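Local coordinates for protein peptidase S15/CocE/NonD (Thaumarchaeota archaeon SCGC AB-539-E09, PDB 4PF1) that acts as a serine aminopeptidase of the alpha/beta hydrolase fold, probably removing residues from the amino ends of peptides, at residues A[40-45]-A[129-134]. Residues are numbered along the deposited sequence; the frame is centred on the assembly and turned at random.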
loop_
_atom_site.group_PDB
_atom_site.type_symbol
_atom_site.label_atom_id
_atom_site.label_comp_id
_atom_site.label_asym_id
_atom_site.label_seq_id
_atom_site.Cartn_x
_atom_site.Cartn_y
_atom_site.Cartn_z
ATOM N N PRO A 40 32.659 13.497 -34.994
ATOM C CA PRO A 40 33.542 14.657 -34.815
ATOM C C PRO A 40 32.850 15.959 -35.208
ATOM O O PRO A 40 32.249 16.047 -36.283
ATOM C CB PRO A 40 34.738 14.355 -35.735
ATOM C CG PRO A 40 34.422 13.048 -36.425
ATOM C CD PRO A 40 32.975 12.768 -36.235
ATOM N N MET A 41 32.947 16.977 -34.336
ATOM C CA MET A 41 32.391 18.303 -34.601
ATOM C C MET A 41 33.377 19.097 -35.473
ATOM O O MET A 41 34.460 18.589 -35.776
ATOM C CB MET A 41 32.077 19.040 -33.278
ATOM C CG MET A 41 31.082 18.296 -32.376
ATOM S SD MET A 41 29.426 18.132 -33.093
ATOM C CE MET A 41 29.412 16.441 -33.508
ATOM N N ARG A 42 33.004 20.331 -35.886
ATOM C CA ARG A 42 33.839 21.189 -36.751
ATOM C C ARG A 42 35.196 21.573 -36.102
ATOM O O ARG A 42 36.112 22.001 -36.815
ATOM C CB ARG A 42 33.075 22.459 -37.175
ATOM C CG ARG A 42 32.610 23.333 -36.008
ATOM C CD ARG A 42 31.651 24.408 -36.464
ATOM N NE ARG A 42 30.393 23.853 -36.964
ATOM C CZ ARG A 42 29.464 24.564 -37.592
ATOM N NH1 ARG A 42 28.351 23.984 -38.014
ATOM N NH2 ARG A 42 29.643 25.861 -37.804
ATOM N N ASP A 43 35.317 21.423 -34.764
ATOM C CA ASP A 43 36.560 21.733 -34.056
ATOM C C ASP A 43 37.349 20.442 -33.709
ATOM O O ASP A 43 38.390 20.513 -33.055
ATOM C CB ASP A 43 36.280 22.583 -32.797
ATOM C CG ASP A 43 35.506 21.890 -31.691
ATOM O OD1 ASP A 43 34.747 20.935 -31.995
ATOM O OD2 ASP A 43 35.619 22.330 -30.528
ATOM N N GLY A 44 36.855 19.293 -34.180
ATOM C CA GLY A 44 37.504 18.002 -33.969
ATOM C C GLY A 44 37.037 17.237 -32.743
ATOM O O GLY A 44 37.289 16.035 -32.634
ATOM N N VAL A 45 36.361 17.929 -31.808
ATOM C CA VAL A 45 35.832 17.334 -30.572
ATOM C C VAL A 45 34.706 16.335 -30.933
ATOM O O VAL A 45 33.831 16.665 -31.729
ATOM C CB VAL A 45 35.367 18.441 -29.592
ATOM C CG1 VAL A 45 34.676 17.854 -28.367
ATOM C CG2 VAL A 45 36.542 19.323 -29.175
ATOM N N THR A 129 34.316 29.999 -27.255
ATOM C CA THR A 129 34.926 28.709 -27.607
ATOM C C THR A 129 34.927 28.471 -29.122
ATOM O O THR A 129 35.774 27.730 -29.624
ATOM C CB THR A 129 34.230 27.548 -26.873
ATOM O OG1 THR A 129 32.908 27.373 -27.386
ATOM C CG2 THR A 129 34.201 27.742 -25.354
ATOM N N GLY A 130 33.982 29.091 -29.827
ATOM C CA GLY A 130 33.836 28.942 -31.270
ATOM C C GLY A 130 32.683 28.037 -31.663
ATOM O O GLY A 130 32.196 28.109 -32.794
ATOM N N THR A 131 32.237 27.175 -30.729
ATOM C CA THR A 131 31.119 26.245 -30.948
ATOM C C THR A 131 30.029 26.446 -29.897
ATOM O O THR A 131 30.292 26.994 -28.825
ATOM C CB THR A 131 31.604 24.774 -30.928
ATOM O OG1 THR A 131 32.129 24.462 -29.635
ATOM C CG2 THR A 131 32.629 24.463 -32.027
ATOM N N ASP A 132 28.807 25.996 -30.208
ATOM C CA ASP A 132 27.666 26.021 -29.293
ATOM C C ASP A 132 26.736 24.848 -29.623
ATOM O O ASP A 132 27.065 24.044 -30.502
ATOM C CB ASP A 132 26.931 27.384 -29.318
ATOM C CG ASP A 132 26.530 27.897 -30.688
ATOM O OD1 ASP A 132 25.905 27.133 -31.446
ATOM O OD2 ASP A 132 26.764 29.091 -30.964
ATOM N N HIS A 133 25.598 24.728 -28.914
ATOM C CA HIS A 133 24.658 23.624 -29.137
ATOM C C HIS A 133 24.097 23.616 -30.563
ATOM O O HIS A 133 23.873 22.537 -31.100
ATOM C CB HIS A 133 23.515 23.649 -28.120
ATOM C CG HIS A 133 23.897 23.121 -26.773
ATOM N ND1 HIS A 133 24.008 21.763 -26.536
ATOM C CD2 HIS A 133 24.164 23.788 -25.627
ATOM C CE1 HIS A 133 24.345 21.648 -25.263
ATOM N NE2 HIS A 133 24.447 22.839 -24.674
ATOM N N SER A 134 23.903 24.803 -31.184
ATOM C CA SER A 134 23.374 24.900 -32.549
ATOM C C SER A 134 24.393 24.431 -33.605
ATOM O O SER A 134 23.995 23.785 -34.574
ATOM C CB SER A 134 22.898 26.319 -32.859
ATOM O OG SER A 134 23.968 27.229 -33.037
HETATM O O HOH W 1 34.773 24.812 -29.371
#
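Asp43 and Thr131 mark the nearest backbone approach, their CA atoms 7.7 Å apart, where a type I beta turn from Met41 to Gly44 meets the loop running into helix 133-147. The turn closes the hairpin between antiparallel strands 32-40 and 46-54 at the edge of the central sheet of the alpha/beta hydrolase fold, with Met41 N bonded to Val45 O and Gly44 N to Met41 O. How a tight turn can be joined to a neighbouring loop through one methyl group and one water is well illustrated here, since no direct hydrogen bond links the two segments. The methyl of Thr131 does the touching: CG2 lies 3.9 Å from Asp43 CG, the two side chains meeting nearly at right angles. Arg42 brings its aliphatic part to the same methyl, CG standing 4.1 Å from Thr131 CG2, the two side chains running antiparallel as they pass. A bend at chi3 (66°) then turns the rest of the arginine onward, and its NH1 makes a salt bridge with Asp139 on helix 133-147. The carboxylate of Asp43 also has partners beyond the contact: OD2 forms a salt bridge with Arg107, while OD1 accepts a weak bond from Val45 N within the hairpin loop. On the other segment, Asp132 caps helix 133-147, its OD1 accepting from Ser134 OG on the syn side, the donor 23° out of the carboxylate plane, and, weakly, from Ser134 N. Between the two segments themselves, the polar link runs through a water. With chi1 at 63°, Thr131 OG1 sits between its own backbone N and carbonyl carbon and donates to this water over 2.7 Å; the water in turn donates to Thr129 O and, at 2.9 Å, to Asp43 OD2.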